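Local coordinates for Bis(5'-nucleosyl)-tetraphosphatase [asymmetrical] (Caenorhabditis elegans, PDB 1KT9), which hydrolyses diadenosine tetraphosphate asymmetrically to AMP and ATP, using divalent metal ions, as a monomeric member of the Nudix family, at residues W32-G37 / V85-A90; K4-V9 / G37-G42. All coordinates share one frame; numbering follows the deposited sequence.

From the N terminus the chain lays down strand 3-14, turns back through 17-24, and returns along 32-38. Contact 2 (K4-V9 / G37-G42) closes this loop by antiparallel pairing, just where the Nudix box begins. The chain then passes through helix 45-57 and strand 64-76 before strand 83-92 runs parallel to 3-14 on its other edge. Contact 1 (W32-G37 / V85-A90) closes that second loop. The two loops cross, since the segments alternate along the chain; Gly-37 belongs to both contacts but pairs only in contact 2. Strand 3-14 lies between the other two: Gly-7 N and Val-9 N probably bond to Lys-86 O and Trp-88 O. Contact 1 lacks backbone pairing and rests largely on side chains.

Contact 1: W32-G37 / V85-A90; sequences WTPPKG and VKYWLA
Tyr-87 reaches Pro-34 and Lys-36 between backbones that are not paired: the nearest CA atoms, those of Lys-36 and Val-85, are 7.8 Å apart, and no hydrogen bond joins the segments. The two strands belong to the mixed Nudix sheet and flank strand 3-14, as its backbone bonds to Pro-35 and Gly-37 on one edge and to Lys-86 on the other establish. Tyr-87 makes the largest single contribution. With CG anti to its carbonyl carbon (chi1 -68°), its ring extends toward the 34-36 turn, and CE2 lies 3.9 Å from Pro-34 CB, the two side chains crossing at about a right angle. Pro-35 O approaches the ring at its edge, near the plane, 4.0 Å from CE2. Across the contact the atoms closest to the phenol oxygen are carbons: Lys-36 CD is 3.7 Å from Tyr-87 OH, with Lys-36 CB and CG and Pro-34 CD close by. The oxygen is buried with no hydrogen-bonding partner in the model. Met-124 and Leu-127 of helix 122-135 also touch Tyr-87, so this face of the sheet is covered by that helix. Lys-36 runs past the hydroxyl with its aliphatic part, while Val-85 meets it crosswise, CG1 lying 4.1 Å from Lys-36 CG. A bend at chi2 (-85°) turns the lysine chain back along its own segment. There Lys-36 NZ donates to Thr-33 OG1 at 3.0 Å, and Thr-33 OG1 in turn donates to Pro-34 O at 2.7 Å, the donor tilted 26° from the carbonyl plane.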
loop_
_atom_site.group_PDB
_atom_site.type_symbol
_atom_site.label_atom_id
_atom_site.label_comp_id
_atom_site.label_asym_id
_atom_site.label_seq_id
_atom_site.Cartn_x
_atom_site.Cartn_y
_atom_site.Cartn_z
ATOM N N TRP A 32 5.968 -8.519 -3.555
ATOM C CA TRP A 32 6.219 -7.245 -2.911
ATOM C C TRP A 32 4.980 -6.398 -3.129
ATOM O O TRP A 32 4.545 -6.310 -4.263
ATOM C CB TRP A 32 7.365 -6.545 -3.630
ATOM C CG TRP A 32 8.712 -7.121 -3.377
ATOM C CD1 TRP A 32 9.305 -8.139 -4.026
ATOM C CD2 TRP A 32 9.633 -6.673 -2.397
ATOM N NE1 TRP A 32 10.557 -8.380 -3.508
ATOM C CE2 TRP A 32 10.788 -7.474 -2.505
ATOM C CE3 TRP A 32 9.595 -5.687 -1.411
ATOM C CZ2 TRP A 32 11.885 -7.321 -1.669
ATOM C CZ3 TRP A 32 10.688 -5.523 -0.600
ATOM C CH2 TRP A 32 11.818 -6.340 -0.723
ATOM N N THR A 33 4.421 -5.807 -2.074
ATOM C CA THR A 33 3.248 -4.952 -2.211
ATOM C C THR A 33 3.242 -3.917 -1.109
ATOM O O THR A 33 3.968 -4.049 -0.131
ATOM C CB THR A 33 1.946 -5.768 -2.072
ATOM O OG1 THR A 33 1.702 -6.063 -0.695
ATOM C CG2 THR A 33 2.066 -7.133 -2.716
ATOM N N PRO A 34 2.418 -2.892 -1.241
ATOM C CA PRO A 34 2.224 -1.970 -0.137
ATOM C C PRO A 34 1.518 -2.738 0.987
ATOM O O PRO A 34 1.020 -3.853 0.746
ATOM C CB PRO A 34 1.296 -0.917 -0.696
ATOM C CG PRO A 34 1.436 -1.034 -2.184
ATOM C CD PRO A 34 1.648 -2.507 -2.443
ATOM N N PRO A 35 1.525 -2.187 2.187
ATOM C CA PRO A 35 0.935 -2.826 3.351
ATOM C C PRO A 35 -0.563 -3.049 3.159
ATOM O O PRO A 35 -1.204 -2.099 2.719
ATOM C CB PRO A 35 1.107 -1.778 4.479
ATOM C CG PRO A 35 1.644 -0.559 3.856
ATOM C CD PRO A 35 2.088 -0.871 2.493
ATOM N N LYS A 36 -1.072 -4.243 3.437
ATOM C CA LYS A 36 -2.524 -4.509 3.308
ATOM C C LYS A 36 -2.922 -5.785 4.007
ATOM O O LYS A 36 -2.058 -6.579 4.385
ATOM C CB LYS A 36 -2.900 -4.635 1.826
ATOM C CG LYS A 36 -2.825 -6.000 1.290
ATOM C CD LYS A 36 -1.508 -6.380 0.848
ATOM C CE LYS A 36 -1.617 -7.756 0.109
ATOM N NZ LYS A 36 -0.256 -8.288 -0.209
ATOM N N GLY A 37 -4.222 -6.003 4.133
ATOM C CA GLY A 37 -4.748 -7.238 4.684
ATOM C C GLY A 37 -6.284 -7.283 4.752
ATOM O O GLY A 37 -6.954 -6.336 4.372
ATOM N N VAL A 85 -8.858 -5.639 -3.111
ATOM C CA VAL A 85 -8.022 -4.908 -2.191
ATOM C C VAL A 85 -8.156 -3.421 -2.518
ATOM O O VAL A 85 -7.820 -2.982 -3.621
ATOM C CB VAL A 85 -6.540 -5.325 -2.236
ATOM C CG1 VAL A 85 -5.783 -4.626 -1.192
ATOM C CG2 VAL A 85 -6.382 -6.783 -2.074
ATOM N N LYS A 86 -8.730 -2.673 -1.581
ATOM C CA LYS A 86 -8.922 -1.235 -1.788
ATOM C C LYS A 86 -7.780 -0.490 -1.130
ATOM O O LYS A 86 -7.522 -0.662 0.073
ATOM C CB LYS A 86 -10.278 -0.779 -1.213
ATOM C CG LYS A 86 -10.521 0.732 -1.327
ATOM C CD LYS A 86 -11.994 1.090 -1.034
ATOM C CE LYS A 86 -12.323 2.509 -1.454
ATOM N NZ LYS A 86 -13.697 2.920 -1.070
ATOM N N TYR A 87 -7.121 0.357 -1.914
ATOM C CA TYR A 87 -6.007 1.195 -1.438
ATOM C C TYR A 87 -6.281 2.693 -1.499
ATOM O O TYR A 87 -6.828 3.185 -2.495
ATOM C CB TYR A 87 -4.736 0.971 -2.296
ATOM C CG TYR A 87 -4.045 -0.381 -2.211
ATOM C CD1 TYR A 87 -4.191 -1.353 -3.201
ATOM C CD2 TYR A 87 -3.147 -0.636 -1.191
ATOM C CE1 TYR A 87 -3.512 -2.582 -3.113
ATOM C CE2 TYR A 87 -2.483 -1.818 -1.101
ATOM C CZ TYR A 87 -2.652 -2.792 -2.051
ATOM O OH TYR A 87 -1.906 -3.940 -1.838
ATOM N N TRP A 88 -5.827 3.417 -0.462
ATOM C CA TRP A 88 -5.744 4.878 -0.521
ATOM C C TRP A 88 -4.260 5.269 -0.485
ATOM O O TRP A 88 -3.403 4.559 0.104
ATOM C CB TRP A 88 -6.385 5.529 0.699
ATOM C CG TRP A 88 -7.934 5.620 0.711
ATOM C CD1 TRP A 88 -8.713 6.702 0.316
ATOM C CD2 TRP A 88 -8.846 4.632 1.171
ATOM N NE1 TRP A 88 -10.042 6.422 0.526
ATOM C CE2 TRP A 88 -10.152 5.156 1.039
ATOM C CE3 TRP A 88 -8.706 3.355 1.725
ATOM C CZ2 TRP A 88 -11.278 4.439 1.407
ATOM C CZ3 TRP A 88 -9.856 2.647 2.070
ATOM C CH2 TRP A 88 -11.093 3.194 1.936
ATOM N N LEU A 89 -3.972 6.415 -1.070
ATOM C CA LEU A 89 -2.645 6.991 -1.066
ATOM C C LEU A 89 -2.472 7.753 0.245
ATOM O O LEU A 89 -3.390 8.508 0.713
ATOM C CB LEU A 89 -2.514 7.951 -2.258
ATOM C CG LEU A 89 -1.148 8.622 -2.438
ATOM C CD1 LEU A 89 -0.066 7.615 -2.711
ATOM C CD2 LEU A 89 -1.229 9.625 -3.547
ATOM N N ALA A 90 -1.327 7.556 0.860
ATOM C CA ALA A 90 -0.984 8.215 2.120
ATOM C C ALA A 90 0.481 8.665 2.231
ATOM O O ALA A 90 1.395 7.922 1.907
ATOM C CB ALA A 90 -1.342 7.317 3.276
#

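Contact 2: K4-V9 / G37-G42; sequences KAAGLV and GHVDPG
Ala-6 and Gly-37 form an antiparallel hydrogen-bonded pair, their CA atoms 5.7 Å apart, next to the non-hydrogen-bonded pair Ala-5 and His-38, whose CA atoms approach to 4.1 Å. Two bonds of similar length define the first pair: Ala-6 N donates to Gly-37 O at 2.9 Å, and Gly-37 N donates to Ala-6 O at 3.0 Å. A third extends the ladder past the end of the strand, with Val-39 N giving its hydrogen to Lys-4 O over 2.9 Å. That same oxygen accepts a hydrogen bond from a water, which also donates to Val-39 O and so bridges the two backbones. Strand 32-38 ends inside the Nudix box, the signature motif of the family, whose first residue is Gly-37, and the chain passes into the loop ahead of helix 45-57. His-38 O is bonded to Arg-51 of that helix, and Ala-48 and Ala-49 pack on Val-39 and Ala-6 respectively. Val-39 is the residue most covered by the other segment. With CG1 anti to the backbone N (chi1 172°), CG2 lies beside the N and faces Lys-4, sitting 3.6 Å from Lys-4 O and also bordering Lys-4 CB and, more loosely, Ala-6 CB. The rest of the lysine leads away, and its NZ makes a long, weak ion pair with Glu-45. Ala-5 places its methyl against the glycine backbone, CB lying 3.3 Å from Gly-37 O, and meets the His-38 ring obliquely at CD2, 4.4 Å from Ala-5 CB.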
loop_
_atom_site.group_PDB
_atom_site.type_symbol
_atom_site.label_atom_id
_atom_site.label_comp_id
_atom_site.label_asym_id
_atom_site.label_seq_id
_atom_site.Cartn_x
_atom_site.Cartn_y
_atom_site.Cartn_z
ATOM N N LYS A 4 -13.101 -9.180 1.174
ATOM C CA LYS A 4 -12.592 -7.833 1.208
ATOM C C LYS A 4 -11.284 -7.645 1.989
ATOM O O LYS A 4 -11.130 -8.101 3.125
ATOM C CB LYS A 4 -13.682 -6.920 1.751
ATOM C CG LYS A 4 -14.921 -6.815 0.799
ATOM C CD LYS A 4 -15.922 -5.813 1.339
ATOM C CE LYS A 4 -17.079 -5.575 0.371
ATOM N NZ LYS A 4 -16.778 -4.377 -0.470
ATOM N N ALA A 5 -10.367 -6.908 1.359
ATOM C CA ALA A 5 -9.117 -6.495 1.956
ATOM C C ALA A 5 -8.852 -5.007 1.673
ATOM O O ALA A 5 -9.460 -4.403 0.757
ATOM C CB ALA A 5 -7.981 -7.329 1.400
ATOM N N ALA A 6 -7.962 -4.410 2.444
ATOM C CA ALA A 6 -7.627 -3.003 2.265
ATOM C C ALA A 6 -6.208 -2.708 2.710
ATOM O O ALA A 6 -5.609 -3.475 3.457
ATOM C CB ALA A 6 -8.616 -2.084 3.022
ATOM N N GLY A 7 -5.677 -1.609 2.203
ATOM C CA GLY A 7 -4.349 -1.143 2.573
ATOM C C GLY A 7 -4.073 0.297 2.203
ATOM O O GLY A 7 -4.952 1.027 1.694
ATOM N N LEU A 8 -2.830 0.721 2.437
ATOM C CA LEU A 8 -2.438 2.054 2.017
ATOM C C LEU A 8 -1.170 2.004 1.160
ATOM O O LEU A 8 -0.208 1.323 1.518
ATOM C CB LEU A 8 -2.149 2.924 3.247
ATOM C CG LEU A 8 -3.288 3.163 4.224
ATOM C CD1 LEU A 8 -2.820 3.918 5.484
ATOM C CD2 LEU A 8 -4.397 3.924 3.558
ATOM N N VAL A 9 -1.181 2.725 0.053
ATOM C CA VAL A 9 0.063 2.999 -0.667
ATOM C C VAL A 9 0.770 4.128 0.045
ATOM O O VAL A 9 0.401 5.329 -0.087
ATOM C CB VAL A 9 -0.221 3.356 -2.107
ATOM C CG1 VAL A 9 1.083 3.730 -2.869
ATOM C CG2 VAL A 9 -0.897 2.153 -2.769
ATOM N N GLY A 37 -4.222 -6.003 4.133
ATOM C CA GLY A 37 -4.748 -7.238 4.684
ATOM C C GLY A 37 -6.284 -7.283 4.752
ATOM O O GLY A 37 -6.954 -6.336 4.372
ATOM N N HIS A 38 -6.813 -8.396 5.256
ATOM C CA HIS A 38 -8.258 -8.675 5.311
ATOM C C HIS A 38 -9.035 -7.719 6.223
ATOM O O HIS A 38 -8.582 -7.366 7.333
ATOM C CB HIS A 38 -8.506 -10.109 5.781
ATOM C CG HIS A 38 -8.237 -11.157 4.740
ATOM N ND1 HIS A 38 -8.781 -12.426 4.803
ATOM C CD2 HIS A 38 -7.494 -11.130 3.609
ATOM C CE1 HIS A 38 -8.390 -13.132 3.756
ATOM N NE2 HIS A 38 -7.603 -12.372 3.019
ATOM N N VAL A 39 -10.210 -7.291 5.752
ATOM C CA VAL A 39 -11.083 -6.438 6.567
ATOM C C VAL A 39 -11.763 -7.279 7.655
ATOM O O VAL A 39 -12.349 -8.325 7.335
ATOM C CB VAL A 39 -12.198 -5.815 5.730
ATOM C CG1 VAL A 39 -13.215 -5.082 6.636
ATOM C CG2 VAL A 39 -11.623 -4.867 4.734
ATOM N N ASP A 40 -11.705 -6.809 8.913
ATOM C CA ASP A 40 -12.339 -7.516 10.044
ATOM C C ASP A 40 -13.832 -7.170 10.258
ATOM O O ASP A 40 -14.329 -6.162 9.788
ATOM C CB ASP A 40 -11.573 -7.209 11.349
ATOM C CG ASP A 40 -10.215 -7.881 11.400
ATOM O OD1 ASP A 40 -10.024 -8.867 10.650
ATOM O OD2 ASP A 40 -9.280 -7.466 12.126
ATOM N N PRO A 41 -14.535 -8.003 10.986
ATOM C CA PRO A 41 -15.925 -7.711 11.347
ATOM C C PRO A 41 -16.090 -6.349 12.033
ATOM O O PRO A 41 -15.322 -5.951 12.913
ATOM C CB PRO A 41 -16.266 -8.817 12.333
ATOM C CG PRO A 41 -15.333 -9.913 12.038
ATOM C CD PRO A 41 -14.098 -9.317 11.476
ATOM N N GLY A 42 -17.108 -5.619 11.625
ATOM C CA GLY A 42 -17.357 -4.329 12.225
ATOM C C GLY A 42 -16.462 -3.186 11.784
ATOM O O GLY A 42 -16.537 -2.133 12.409
HETATM O O HOH W 1 -12.438 -9.932 5.012
#